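Side-chain contacts in manganese lipoxygenase (Gaeumannomyces graminis, PDB 5FX8), which oxygenates linoleic and alpha-linolenic acids to 11S- and 13R-hydroperoxy fatty acids, using a catalytic manganese ion: residues G236-D241 with N245-L250; L250-N255 with L272-M277; V335-G340 with L349-A354; E399-L404 with V470-G475; D553-P558 with P566-A571. All coordinates share one frame; numbering follows the deposited sequence.

Interaction 1. Residues G236-D241 with N245-L250; sequences GLFYLD and NQFLPL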
# COMPACT_ATOMS: atom_id res chain seq x y z
N GLY A 236 20.10 18.09 -5.97
CA GLY A 236 21.17 17.28 -5.43
C GLY A 236 22.07 16.81 -6.56
O GLY A 236 21.59 16.32 -7.58
N LEU A 237 23.37 16.99 -6.36
CA LEU A 237 24.39 16.53 -7.28
C LEU A 237 25.09 15.33 -6.68
O LEU A 237 25.52 15.37 -5.52
CB LEU A 237 25.38 17.64 -7.56
CG LEU A 237 26.19 17.61 -8.84
CD1 LEU A 237 25.28 17.53 -10.02
CD2 LEU A 237 26.95 18.90 -8.87
N PHE A 238 25.16 14.25 -7.45
CA PHE A 238 25.78 13.02 -7.00
C PHE A 238 26.85 12.61 -7.99
O PHE A 238 26.85 13.03 -9.14
CB PHE A 238 24.75 11.94 -6.84
CG PHE A 238 23.64 12.31 -5.93
CD1 PHE A 238 22.58 13.06 -6.37
CD2 PHE A 238 23.64 11.86 -4.63
CE1 PHE A 238 21.56 13.38 -5.53
CE2 PHE A 238 22.63 12.18 -3.78
CZ PHE A 238 21.59 12.94 -4.22
N TYR A 239 27.80 11.79 -7.54
CA TYR A 239 28.84 11.36 -8.46
C TYR A 239 29.25 9.93 -8.17
O TYR A 239 29.08 9.41 -7.08
CB TYR A 239 30.08 12.27 -8.41
CG TYR A 239 31.06 12.02 -7.29
CD1 TYR A 239 30.71 12.26 -6.00
CD2 TYR A 239 32.34 11.60 -7.56
CE1 TYR A 239 31.60 12.07 -4.98
CE2 TYR A 239 33.25 11.40 -6.55
CZ TYR A 239 32.87 11.64 -5.25
OH TYR A 239 33.72 11.46 -4.20
N LEU A 240 29.79 9.29 -9.19
CA LEU A 240 30.38 7.97 -9.04
C LEU A 240 31.88 8.13 -8.81
O LEU A 240 32.59 8.68 -9.65
CB LEU A 240 30.08 7.13 -10.29
CG LEU A 240 30.45 5.65 -10.23
CD1 LEU A 240 29.94 5.00 -8.97
CD2 LEU A 240 29.87 4.97 -11.44
N ASP A 241 32.36 7.69 -7.65
CA ASP A 241 33.75 7.90 -7.25
C ASP A 241 34.62 6.76 -7.74
O ASP A 241 34.44 5.61 -7.33
CB ASP A 241 33.89 8.01 -5.73
CG ASP A 241 35.29 8.44 -5.29
OD1 ASP A 241 36.05 9.06 -6.06
OD2 ASP A 241 35.62 8.17 -4.14
N ASN A 245 34.62 3.26 -6.01
CA ASN A 245 33.55 2.63 -6.78
C ASN A 245 32.22 2.72 -6.04
O ASN A 245 31.54 1.72 -5.77
CB ASN A 245 33.92 1.18 -7.10
CG ASN A 245 33.16 0.64 -8.27
OD1 ASN A 245 32.69 1.39 -9.14
ND2 ASN A 245 33.05 -0.68 -8.33
N GLN A 246 31.85 3.94 -5.70
CA GLN A 246 30.63 4.15 -4.96
C GLN A 246 29.91 5.40 -5.46
O GLN A 246 30.54 6.40 -5.79
CB GLN A 246 30.93 4.27 -3.47
CG GLN A 246 31.19 2.94 -2.81
CD GLN A 246 31.32 3.13 -1.33
OE1 GLN A 246 31.77 4.18 -0.89
NE2 GLN A 246 30.93 2.12 -0.55
N PHE A 247 28.58 5.29 -5.54
CA PHE A 247 27.71 6.41 -5.87
C PHE A 247 27.52 7.27 -4.62
O PHE A 247 27.08 6.77 -3.58
CB PHE A 247 26.38 5.85 -6.38
CG PHE A 247 25.41 6.87 -6.81
CD1 PHE A 247 25.52 7.48 -8.02
CD2 PHE A 247 24.37 7.22 -5.99
CE1 PHE A 247 24.62 8.42 -8.40
CE2 PHE A 247 23.48 8.16 -6.39
CZ PHE A 247 23.62 8.75 -7.60
N LEU A 248 27.85 8.55 -4.70
CA LEU A 248 28.02 9.35 -3.50
C LEU A 248 27.40 10.74 -3.64
O LEU A 248 27.23 11.25 -4.75
CB LEU A 248 29.51 9.48 -3.14
CG LEU A 248 30.24 8.30 -2.53
CD1 LEU A 248 31.65 8.70 -2.29
CD2 LEU A 248 29.63 7.91 -1.23
N PRO A 249 27.08 11.38 -2.52
CA PRO A 249 26.62 12.77 -2.58
C PRO A 249 27.76 13.74 -2.80
O PRO A 249 28.87 13.56 -2.29
CB PRO A 249 25.99 12.98 -1.20
CG PRO A 249 26.72 12.10 -0.31
CD PRO A 249 27.09 10.88 -1.14
N LEU A 250 27.48 14.77 -3.59
CA LEU A 250 28.45 15.82 -3.83
C LEU A 250 27.99 17.16 -3.26
O LEU A 250 28.63 17.68 -2.35
CB LEU A 250 28.76 15.92 -5.33
CG LEU A 250 30.10 16.55 -5.70
CD1 LEU A 250 30.59 16.14 -7.07
CD2 LEU A 250 30.02 18.04 -5.64
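Phe-238 and Phe-247 meet diagonally across two antiparallel strands: CZ of Phe-247 comes 3.5 Å from CB of Phe-238. Their rings are almost parallel, with planes at 11°, but offset so strongly that little of one ring lies over the other, the centroids lying 5.6 Å from each other. Phe-247 lies on the same side of the sheet as Leu-240, its non-hydrogen-bonded partner. On the other side Tyr-239 and Leu-248 run side by side from a hydrogen-bonded pair, CE1 of the tyrosine lying 3.8 Å from CB of the leucine. With chi1 at 82°, CG of Tyr-239 sits between its backbone N and carbonyl carbon, a setting that lays the ring along the partner strand, where CD1 of Leu-250 meets its CD1 at 4.0 Å. Large apolar and aromatic side chains suit the buried positions of Phe-238, Tyr-239, Leu-240, Phe-247 and Leu-250.

The backbone fixes this register. Tyr-239 N donates to Leu-248 O and Leu-248 N to Tyr-239 O, while Leu-250 N reaches Leu-237 O at 2.8 Å. At the turn, Asn-245 and Gln-246 both face Asp-241, a G1 beta bulge, and Asp-241 N bonds to Gln-246 O at 2.9 Å. The Asp-241 carboxylate pairs with two residues of the turn, in a salt bridge to Arg-243 and a hydrogen bond to Ser-244.

The hairpin supplies the third and fourth strands of a five-stranded antiparallel sheet. Strand 212-216 lies beside 235-241, helix 203-208 packs on Leu-237, Tyr-239 and Leu-250, and helix 161-166 covers Phe-238 and Pro-249.

Interaction 2. Residues L250-N255 with L272-M277; sequences LAIKTN and LLAKIM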
# COMPACT_ATOMS: atom_id res chain seq x y z
N LEU A 250 27.48 14.77 -3.59
CA LEU A 250 28.45 15.82 -3.83
C LEU A 250 27.99 17.16 -3.26
O LEU A 250 28.63 17.68 -2.35
CB LEU A 250 28.76 15.92 -5.33
CG LEU A 250 30.10 16.55 -5.70
CD1 LEU A 250 30.59 16.14 -7.07
CD2 LEU A 250 30.02 18.04 -5.64
N ALA A 251 26.89 17.72 -3.74
CA ALA A 251 26.43 19.01 -3.24
C ALA A 251 24.91 19.05 -3.22
O ALA A 251 24.24 18.28 -3.90
CB ALA A 251 26.98 20.16 -4.08
N ILE A 252 24.37 19.98 -2.45
CA ILE A 252 22.93 20.21 -2.37
C ILE A 252 22.70 21.71 -2.40
O ILE A 252 23.25 22.44 -1.57
CB ILE A 252 22.32 19.59 -1.10
CG1 ILE A 252 22.51 18.07 -1.11
CG2 ILE A 252 20.84 19.93 -0.98
CD1 ILE A 252 22.01 17.37 0.14
N LYS A 253 21.89 22.18 -3.34
CA LYS A 253 21.55 23.58 -3.47
C LYS A 253 20.06 23.77 -3.18
O LYS A 253 19.23 23.14 -3.83
CB LYS A 253 21.89 24.08 -4.87
CG LYS A 253 22.02 25.56 -4.97
CD LYS A 253 22.02 26.01 -6.39
CE LYS A 253 22.27 27.48 -6.45
NZ LYS A 253 21.93 27.95 -7.79
N THR A 254 19.74 24.67 -2.25
CA THR A 254 18.36 24.78 -1.76
C THR A 254 17.44 25.45 -2.75
O THR A 254 16.23 25.19 -2.74
CB THR A 254 18.30 25.60 -0.49
OG1 THR A 254 18.48 26.97 -0.84
CG2 THR A 254 19.36 25.16 0.49
N ASN A 255 17.96 26.38 -3.55
CA ASN A 255 17.17 27.13 -4.52
C ASN A 255 16.08 27.97 -3.90
O ASN A 255 15.11 28.29 -4.58
CB ASN A 255 16.53 26.22 -5.56
CG ASN A 255 17.52 25.58 -6.46
OD1 ASN A 255 17.49 24.37 -6.64
ND2 ASN A 255 18.39 26.38 -7.06
N LEU A 272 23.95 17.64 7.41
CA LEU A 272 22.84 16.79 7.79
C LEU A 272 21.51 17.47 7.49
O LEU A 272 20.59 16.84 6.95
CB LEU A 272 22.96 16.40 9.25
CG LEU A 272 21.80 15.59 9.83
CD1 LEU A 272 21.56 14.34 9.07
CD2 LEU A 272 22.09 15.25 11.25
N LEU A 273 21.41 18.77 7.75
CA LEU A 273 20.17 19.49 7.50
C LEU A 273 19.91 19.63 6.01
O LEU A 273 18.76 19.68 5.58
CB LEU A 273 20.20 20.87 8.14
CG LEU A 273 18.86 21.63 8.06
CD1 LEU A 273 17.79 20.83 8.74
CD2 LEU A 273 18.99 22.94 8.73
N ALA A 274 20.97 19.73 5.22
CA ALA A 274 20.78 19.77 3.78
C ALA A 274 20.20 18.46 3.29
O ALA A 274 19.28 18.45 2.45
CB ALA A 274 22.10 20.07 3.10
N LYS A 275 20.70 17.35 3.81
CA LYS A 275 20.14 16.08 3.40
C LYS A 275 18.71 15.95 3.86
O LYS A 275 17.90 15.37 3.15
CB LYS A 275 20.99 14.93 3.93
CG LYS A 275 22.32 14.86 3.28
CD LYS A 275 23.02 13.61 3.72
CE LYS A 275 23.45 13.66 5.15
NZ LYS A 275 24.01 12.34 5.49
N ILE A 276 18.36 16.50 5.02
CA ILE A 276 16.98 16.46 5.47
C ILE A 276 16.08 17.29 4.55
O ILE A 276 14.97 16.86 4.19
CB ILE A 276 16.86 16.92 6.94
CG1 ILE A 276 17.57 15.94 7.86
CG2 ILE A 276 15.41 16.94 7.36
CD1 ILE A 276 17.49 16.27 9.31
N MET A 277 16.54 18.48 4.14
CA MET A 277 15.71 19.28 3.24
C MET A 277 15.50 18.57 1.91
O MET A 277 14.38 18.55 1.36
CB MET A 277 16.34 20.65 3.04
CG MET A 277 16.41 21.44 4.30
SD MET A 277 17.00 23.13 4.07
CE MET A 277 18.75 22.92 3.87
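Ile-252 presses its terminal methyl against a helix backbone as well as against side chains: its CD1 lies 3.7 Å from Ala-274 O and 4.0 Å from Ala-274 CB. The same methyl touches the root of Lys-275, with CG also 4.0 Å from Ile-252 CD1. The isoleucine gets there by extension, chi2 being 177°, so that CD1 is carried straight out from the strand. Alanine fits the helix side because its short side chain lets the strand come close, and the CA atoms of Ile-252 and Ala-274 are 6.5 Å apart. Lys-275 lends only its aliphatic base; its amino group runs on to a salt bridge with Asp-161.

Further along, the strand has given way to a loop, and Thr-254 meets Met-277 methyl to methyl, CG2 to CE at 4.1 Å. Threonine serves two ends here: OG1 bonds to Val-256 N within the loop, while CG2 is left to the apolar side. The methionine chain bends at its last torsion, chi3 -77°, bringing CE round to the threonine. Tyr-262 of the adjoining strand touches Thr-254, Ala-274 and Met-277 and thus joins the same apolar seam.

Packing of this kind, hydrophobic and without polar links across it, is plain sheet-on-helix contact. It packs strand 246-253 and the adjoining edge strand 261-262 against helix 268-305, the long lipoxygenase helix that farther along supplies the manganese ligands His-290 and His-294.

Interaction 3. Residues V335-G340 with L349-A354; sequences VLFNPG and LPASAA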
# COMPACT_ATOMS: atom_id res chain seq x y z
N VAL A 335 -10.53 12.59 1.60
CA VAL A 335 -9.87 12.63 2.91
C VAL A 335 -8.41 12.98 2.83
O VAL A 335 -7.82 13.36 3.85
CB VAL A 335 -10.06 11.31 3.69
CG1 VAL A 335 -11.51 11.01 3.90
CG2 VAL A 335 -9.41 10.19 2.98
N LEU A 336 -7.76 12.89 1.69
CA LEU A 336 -6.33 13.11 1.68
C LEU A 336 -5.97 14.52 1.22
O LEU A 336 -5.25 15.23 1.92
CB LEU A 336 -5.66 12.07 0.77
CG LEU A 336 -4.14 12.06 0.69
CD1 LEU A 336 -3.59 12.07 2.09
CD2 LEU A 336 -3.72 10.83 -0.05
N PHE A 337 -6.48 14.94 0.07
CA PHE A 337 -6.10 16.22 -0.51
C PHE A 337 -7.19 17.27 -0.39
O PHE A 337 -7.11 18.30 -1.06
CB PHE A 337 -5.69 16.03 -1.97
CG PHE A 337 -4.54 15.11 -2.15
CD1 PHE A 337 -3.28 15.47 -1.75
CD2 PHE A 337 -4.73 13.85 -2.71
CE1 PHE A 337 -2.22 14.60 -1.91
CE2 PHE A 337 -3.68 12.99 -2.87
CZ PHE A 337 -2.43 13.36 -2.47
N ASN A 338 -8.19 17.03 0.46
CA ASN A 338 -9.18 18.03 0.78
C ASN A 338 -8.61 19.08 1.73
O ASN A 338 -7.61 18.84 2.41
CB ASN A 338 -10.40 17.38 1.42
CG ASN A 338 -10.05 16.63 2.68
OD1 ASN A 338 -9.31 15.66 2.63
ND2 ASN A 338 -10.56 17.08 3.82
N PRO A 339 -9.22 20.26 1.78
CA PRO A 339 -8.77 21.28 2.74
C PRO A 339 -8.78 20.73 4.15
O PRO A 339 -9.83 20.35 4.68
CB PRO A 339 -9.79 22.40 2.57
CG PRO A 339 -10.25 22.24 1.18
CD PRO A 339 -10.27 20.77 0.89
N GLY A 340 -7.60 20.64 4.74
CA GLY A 340 -7.46 20.15 6.09
C GLY A 340 -7.44 18.66 6.23
O GLY A 340 -7.65 18.15 7.33
N LEU A 349 4.06 21.40 2.10
CA LEU A 349 3.33 22.09 1.06
C LEU A 349 1.83 21.78 1.14
O LEU A 349 1.44 20.65 1.46
CB LEU A 349 3.86 21.69 -0.31
CG LEU A 349 5.32 22.01 -0.57
CD1 LEU A 349 5.58 21.93 -2.03
CD2 LEU A 349 5.68 23.39 -0.09
N PRO A 350 0.98 22.75 0.83
CA PRO A 350 -0.47 22.53 0.93
C PRO A 350 -0.96 21.55 -0.12
O PRO A 350 -0.30 21.31 -1.13
CB PRO A 350 -1.06 23.92 0.69
CG PRO A 350 -0.09 24.57 -0.21
CD PRO A 350 1.28 24.07 0.24
N ALA A 351 -2.15 21.01 0.14
CA ALA A 351 -2.77 20.05 -0.77
C ALA A 351 -2.95 20.62 -2.17
O ALA A 351 -2.92 19.87 -3.15
CB ALA A 351 -4.11 19.58 -0.24
N SER A 352 -3.12 21.94 -2.29
CA SER A 352 -3.30 22.53 -3.61
C SER A 352 -2.04 22.40 -4.45
O SER A 352 -2.11 22.26 -5.68
CB SER A 352 -3.68 24.00 -3.45
OG SER A 352 -2.68 24.64 -2.69
N ALA A 353 -0.87 22.47 -3.80
CA ALA A 353 0.40 22.32 -4.51
C ALA A 353 0.67 20.86 -4.84
O ALA A 353 1.10 20.53 -5.95
CB ALA A 353 1.54 22.90 -3.67
N ALA A 354 0.43 19.97 -3.87
CA ALA A 354 0.49 18.54 -4.12
C ALA A 354 -0.35 18.12 -5.32
O ALA A 354 0.11 17.34 -6.15
CB ALA A 354 0.03 17.76 -2.88
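Phe-337 and Ala-351 give the contact most of its buried surface, with Ala-354 adding a smaller share. Phe-337 follows the end of helix 328-336, whereas the two alanines lie on the first turn of helix 351-363, one helical turn apart on the side that meets the phenylalanine. Ala-351 CB fits beside the backbone of Phe-337, 3.4 Å from its O and 4.3 Å from its CB, and lies at the edge of the aromatic ring, near its plane. Ala-354 CB meets the ring farther out, 4.0 Å from Phe-337 CE1. Alanine's small side chain suits the close approach of the two backbones, the CA atoms of Phe-337 and Ala-351 being 5.1 Å apart.

The ring takes its position from chi1 of -60°, which sets CG opposite the carbonyl carbon and lets the ring reach along the alanine row while the Phe-337 carbonyl stays near Ala-351. Leu-336, its neighbour in sequence, spreads CG over the centre of one face, 3.7 Å above the plane. The phenylalanine lies near the metal site, its side chain about 6 Å from that of the manganese ligand His-290 and about 9 Å from the manganese ion.

Pro-350 is at the N-cap position of helix 351-363, and its O accepts from both Ala-353 N and Ala-354 N. The contact thus joins the end of helix 328-336 to the start of helix 351-363. Helix 342-346 connects the two segments and takes up the Ala-351 amide with Asp-344 OD1, while Met-288 of helix 268-305 touches both Phe-337 and Ala-354.

Interaction 4. Residues E399-L404 with V470-G475; sequences EDAHRL and VAWITG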
# COMPACT_ATOMS: atom_id res chain seq x y z
N GLU A 399 17.80 -4.16 -10.04
CA GLU A 399 18.03 -5.60 -9.97
C GLU A 399 16.80 -6.33 -9.47
O GLU A 399 16.35 -7.32 -10.07
CB GLU A 399 19.25 -5.89 -9.08
CG GLU A 399 20.57 -5.30 -9.60
CD GLU A 399 21.52 -4.77 -8.50
OE1 GLU A 399 21.36 -5.11 -7.31
OE2 GLU A 399 22.45 -4.01 -8.85
N ASP A 400 16.21 -5.84 -8.38
CA ASP A 400 14.95 -6.39 -7.91
C ASP A 400 13.85 -6.27 -8.96
O ASP A 400 13.10 -7.22 -9.18
CB ASP A 400 14.55 -5.71 -6.60
CG ASP A 400 15.32 -6.27 -5.44
OD1 ASP A 400 16.00 -7.27 -5.68
OD2 ASP A 400 15.25 -5.77 -4.29
N ALA A 401 13.77 -5.12 -9.62
CA ALA A 401 12.79 -4.90 -10.68
C ALA A 401 13.01 -5.86 -11.84
O ALA A 401 12.05 -6.40 -12.41
CB ALA A 401 12.86 -3.45 -11.19
N HIS A 402 14.25 -6.06 -12.23
CA HIS A 402 14.54 -6.97 -13.32
C HIS A 402 14.10 -8.38 -12.99
O HIS A 402 13.50 -9.06 -13.83
CB HIS A 402 16.02 -6.91 -13.65
CG HIS A 402 16.44 -7.97 -14.60
ND1 HIS A 402 16.28 -7.85 -15.97
CD2 HIS A 402 16.99 -9.19 -14.39
CE1 HIS A 402 16.72 -8.94 -16.55
NE2 HIS A 402 17.15 -9.77 -15.62
N ARG A 403 14.34 -8.84 -11.76
CA ARG A 403 13.87 -10.17 -11.41
C ARG A 403 12.35 -10.26 -11.47
O ARG A 403 11.79 -11.12 -12.16
CB ARG A 403 14.38 -10.59 -10.03
CG ARG A 403 15.85 -10.66 -9.96
CD ARG A 403 16.31 -11.04 -8.57
NE ARG A 403 17.72 -10.72 -8.36
CZ ARG A 403 18.74 -11.53 -8.64
NH1 ARG A 403 18.54 -12.73 -9.15
NH2 ARG A 403 19.98 -11.14 -8.40
N LEU A 404 11.66 -9.37 -10.74
CA LEU A 404 10.21 -9.47 -10.66
C LEU A 404 9.56 -9.33 -12.03
O LEU A 404 8.68 -10.12 -12.40
CB LEU A 404 9.67 -8.44 -9.69
CG LEU A 404 8.14 -8.42 -9.54
CD1 LEU A 404 7.56 -9.74 -8.98
CD2 LEU A 404 7.73 -7.22 -8.70
N VAL A 470 1.50 -3.22 -17.14
CA VAL A 470 0.42 -2.97 -16.21
C VAL A 470 0.63 -3.76 -14.93
O VAL A 470 0.58 -3.21 -13.83
CB VAL A 470 -0.96 -3.24 -16.82
CG1 VAL A 470 -1.97 -3.05 -15.74
CG2 VAL A 470 -1.24 -2.30 -17.93
N ALA A 471 0.89 -5.07 -15.05
CA ALA A 471 1.11 -5.84 -13.84
C ALA A 471 2.28 -5.27 -13.04
O ALA A 471 2.25 -5.29 -11.81
CB ALA A 471 1.32 -7.32 -14.16
N TRP A 472 3.29 -4.72 -13.72
CA TRP A 472 4.48 -4.23 -13.05
C TRP A 472 4.17 -2.95 -12.28
O TRP A 472 4.65 -2.75 -11.17
CB TRP A 472 5.61 -4.03 -14.07
CG TRP A 472 6.58 -2.99 -13.64
CD1 TRP A 472 6.70 -1.73 -14.14
CD2 TRP A 472 7.50 -3.07 -12.54
NE1 TRP A 472 7.64 -1.03 -13.44
CE2 TRP A 472 8.14 -1.83 -12.45
CE3 TRP A 472 7.83 -4.06 -11.62
CZ2 TRP A 472 9.09 -1.56 -11.49
CZ3 TRP A 472 8.78 -3.79 -10.68
CH2 TRP A 472 9.39 -2.56 -10.61
N ILE A 473 3.31 -2.10 -12.83
CA ILE A 473 2.84 -0.94 -12.09
C ILE A 473 2.04 -1.36 -10.87
O ILE A 473 2.28 -0.89 -9.76
CB ILE A 473 2.03 -0.02 -13.01
CG1 ILE A 473 2.96 0.66 -14.00
CG2 ILE A 473 1.31 1.05 -12.22
CD1 ILE A 473 2.17 1.26 -15.12
N THR A 474 1.08 -2.26 -11.04
CA THR A 474 0.24 -2.45 -9.88
C THR A 474 0.90 -3.32 -8.83
O THR A 474 0.55 -3.23 -7.66
CB THR A 474 -1.14 -3.02 -10.24
OG1 THR A 474 -1.05 -4.40 -10.62
CG2 THR A 474 -1.73 -2.24 -11.36
N GLY A 475 1.87 -4.14 -9.19
CA GLY A 475 2.38 -5.03 -8.18
C GLY A 475 3.82 -4.76 -7.84
O GLY A 475 4.42 -5.51 -7.09
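Trp-472 lays the far end of its indole against Ala-401, CH2 standing 3.6 Å from the alanine CB. The contact is a helix-helix crossing in the largely helical lipoxygenase fold, between helix 396-420 and helix 460-481. Their short segments run at 127° and come no closer than 11.7 Å between axes. So wide a separation suits a tryptophan facing an alanine: the large ring spans the gap and the small methyl leaves space for it.

Trp-472 chi1 of 153° swings CG roughly opposite the backbone N, and the six-membered ring is thereby carried to the neighbouring helix. Its contact with Ala-401 is purely apolar, as befits a buried site; Phe-397 and Ile-405 from the same helix also touch the indole. Elsewhere on helix 396-420, Asp-400 forms a buried salt bridge with Arg-589, while Arg-403 faces outward and forms one with Glu-254 of the zonadhesin chain.

Gly-475 lies where helix 460-481 widens into a pi-type turn, and it is about 6 Å from the side chain of His-478, a manganese ligand on the same helix. Just before it, Thr-474 OG1 bonds to Phe-614 O in the C-terminal tail, which ends in the metal ligand Val-618.

Leu-404 completes the contact with a single methyl, its CD2 lying at the edge of the indole, near the ring plane, 4.1 Å from Trp-472 CZ3 and equally far from Gly-475 O.

Interaction 5. Residues D553-P558 with P566-A571; sequences DAFAAP and PGYAAA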
# COMPACT_ATOMS: atom_id res chain seq x y z
N ASP A 553 -0.23 -14.16 -5.55
CA ASP A 553 -1.59 -14.62 -5.86
C ASP A 553 -2.23 -13.80 -6.95
O ASP A 553 -3.44 -13.90 -7.14
CB ASP A 553 -2.50 -14.57 -4.61
CG ASP A 553 -1.81 -15.06 -3.34
OD1 ASP A 553 -1.45 -16.26 -3.30
OD2 ASP A 553 -1.62 -14.25 -2.38
N ALA A 554 -1.45 -12.97 -7.65
CA ALA A 554 -2.05 -12.03 -8.59
C ALA A 554 -2.91 -12.73 -9.63
O ALA A 554 -3.98 -12.24 -9.98
CB ALA A 554 -0.99 -11.21 -9.30
N PHE A 555 -2.45 -13.87 -10.16
CA PHE A 555 -3.15 -14.50 -11.27
C PHE A 555 -3.90 -15.74 -10.84
O PHE A 555 -4.44 -16.46 -11.68
CB PHE A 555 -2.17 -14.83 -12.39
CG PHE A 555 -1.37 -13.67 -12.80
CD1 PHE A 555 -1.97 -12.59 -13.38
CD2 PHE A 555 -0.03 -13.62 -12.53
CE1 PHE A 555 -1.25 -11.49 -13.72
CE2 PHE A 555 0.69 -12.53 -12.86
CZ PHE A 555 0.07 -11.45 -13.46
N ALA A 556 -4.00 -15.94 -9.53
CA ALA A 556 -4.53 -17.13 -8.92
C ALA A 556 -5.96 -16.95 -8.50
O ALA A 556 -6.42 -17.67 -7.62
CB ALA A 556 -3.67 -17.49 -7.73
N ALA A 557 -6.65 -15.97 -9.04
CA ALA A 557 -8.06 -15.82 -8.76
C ALA A 557 -8.83 -17.04 -9.24
O ALA A 557 -8.74 -17.39 -10.42
CB ALA A 557 -8.61 -14.60 -9.47
N PRO A 558 -9.67 -17.63 -8.40
CA PRO A 558 -10.41 -18.84 -8.81
C PRO A 558 -11.21 -18.68 -10.09
O PRO A 558 -11.26 -19.62 -10.88
CB PRO A 558 -11.31 -19.10 -7.60
CG PRO A 558 -10.55 -18.51 -6.46
CD PRO A 558 -9.96 -17.26 -7.00
N PRO A 566 -6.09 -24.46 -19.67
CA PRO A 566 -4.97 -25.11 -18.95
C PRO A 566 -3.68 -24.32 -18.96
O PRO A 566 -2.97 -24.28 -17.95
CB PRO A 566 -4.81 -26.43 -19.70
CG PRO A 566 -6.12 -26.68 -20.28
CD PRO A 566 -6.68 -25.36 -20.67
N GLY A 567 -3.36 -23.72 -20.11
CA GLY A 567 -2.15 -22.92 -20.21
C GLY A 567 -2.12 -21.77 -19.22
O GLY A 567 -1.06 -21.44 -18.68
N TYR A 568 -3.28 -21.16 -18.95
CA TYR A 568 -3.33 -20.11 -17.93
C TYR A 568 -2.90 -20.66 -16.57
O TYR A 568 -2.12 -20.03 -15.86
CB TYR A 568 -4.72 -19.48 -17.85
CG TYR A 568 -4.80 -18.36 -16.85
CD1 TYR A 568 -4.97 -18.64 -15.51
CD2 TYR A 568 -4.67 -17.03 -17.23
CE1 TYR A 568 -5.00 -17.64 -14.58
CE2 TYR A 568 -4.70 -16.02 -16.30
CZ TYR A 568 -4.87 -16.35 -14.98
OH TYR A 568 -4.93 -15.42 -13.99
N ALA A 569 -3.39 -21.86 -16.20
CA ALA A 569 -3.10 -22.37 -14.87
C ALA A 569 -1.65 -22.85 -14.75
O ALA A 569 -1.05 -22.76 -13.67
CB ALA A 569 -4.07 -23.49 -14.52
N ALA A 570 -1.07 -23.32 -15.85
CA ALA A 570 0.34 -23.67 -15.82
C ALA A 570 1.20 -22.42 -15.71
O ALA A 570 2.21 -22.42 -14.99
CB ALA A 570 0.70 -24.48 -17.06
N ALA A 571 0.84 -21.34 -16.41
CA ALA A 571 1.61 -20.12 -16.26
C ALA A 571 1.47 -19.57 -14.85
O ALA A 571 2.43 -19.05 -14.28
CB ALA A 571 1.20 -19.07 -17.29
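Phe-555 is the third residue of a type I beta turn from Asp-553 to Ala-556, in which Ala-556 N bonds back to Asp-553 O at 3.2 Å, and its carbonyl meets Tyr-568 in the first turn of helix 566-587. A hydrogen bond from tyrosine hydroxyl to backbone carbonyl thus holds the beta turn to the helix, amid an aromatic cluster within the helical lipoxygenase fold. Tyr-568 OH donates to Phe-555 O at 2.6 Å. The hydroxyl approaches well off the carbonyl direction, the C=O...O angle being 117°, and is tilted 18° from the carbonyl plane. Tyrosine suits this place because it combines a long apolar ring with one polar atom at its end: the ring fills a buried space, and the hydroxyl gives the buried backbone oxygen a donor.

The tyrosine extends across the gap with CG opposite its backbone N, chi1 -178°. The two side chains cross at about a right angle, with the hydroxyl beside CB of Phe-555, at the edge of that ring rather than over a face. The Phe-555 ring then leads off into its own surroundings. Ala-554 CB lies over the centre of one face, Phe-411 stacks on the ring, and Phe-575 meets it edge to face; Phe-411 is also edge to face with Tyr-568. Arg-320 donates hydrogen bonds to the carbonyls of Asp-553 and Ala-554.

Apart from the hydrogen bond, the two residues touch where Phe-555 CB lies 3.2 Å from Tyr-568 OH and 4.0 Å from Tyr-568 CZ.

Taken from the N terminus, the five contacts close separate loops in series; none nests in or crosses another. Interaction 1 closes a hairpin with three residues between its segments. Interaction 2 starts from the same Leu-250, where the strand carries a classic bulge opposite Leu-237, and returns after 16 residues on helix 268-305. Interaction 3 spans eight residues through helix 342-346, against the middle of that long helix. Interaction 4 encloses the longest loop, 65 residues, and interaction 5 a short one containing helix 558-563. Helix 396-420 links the last two, whose nearest atoms are about 4 Å apart, while interaction 5 lies across the chain's centre from interactions 1 to 3.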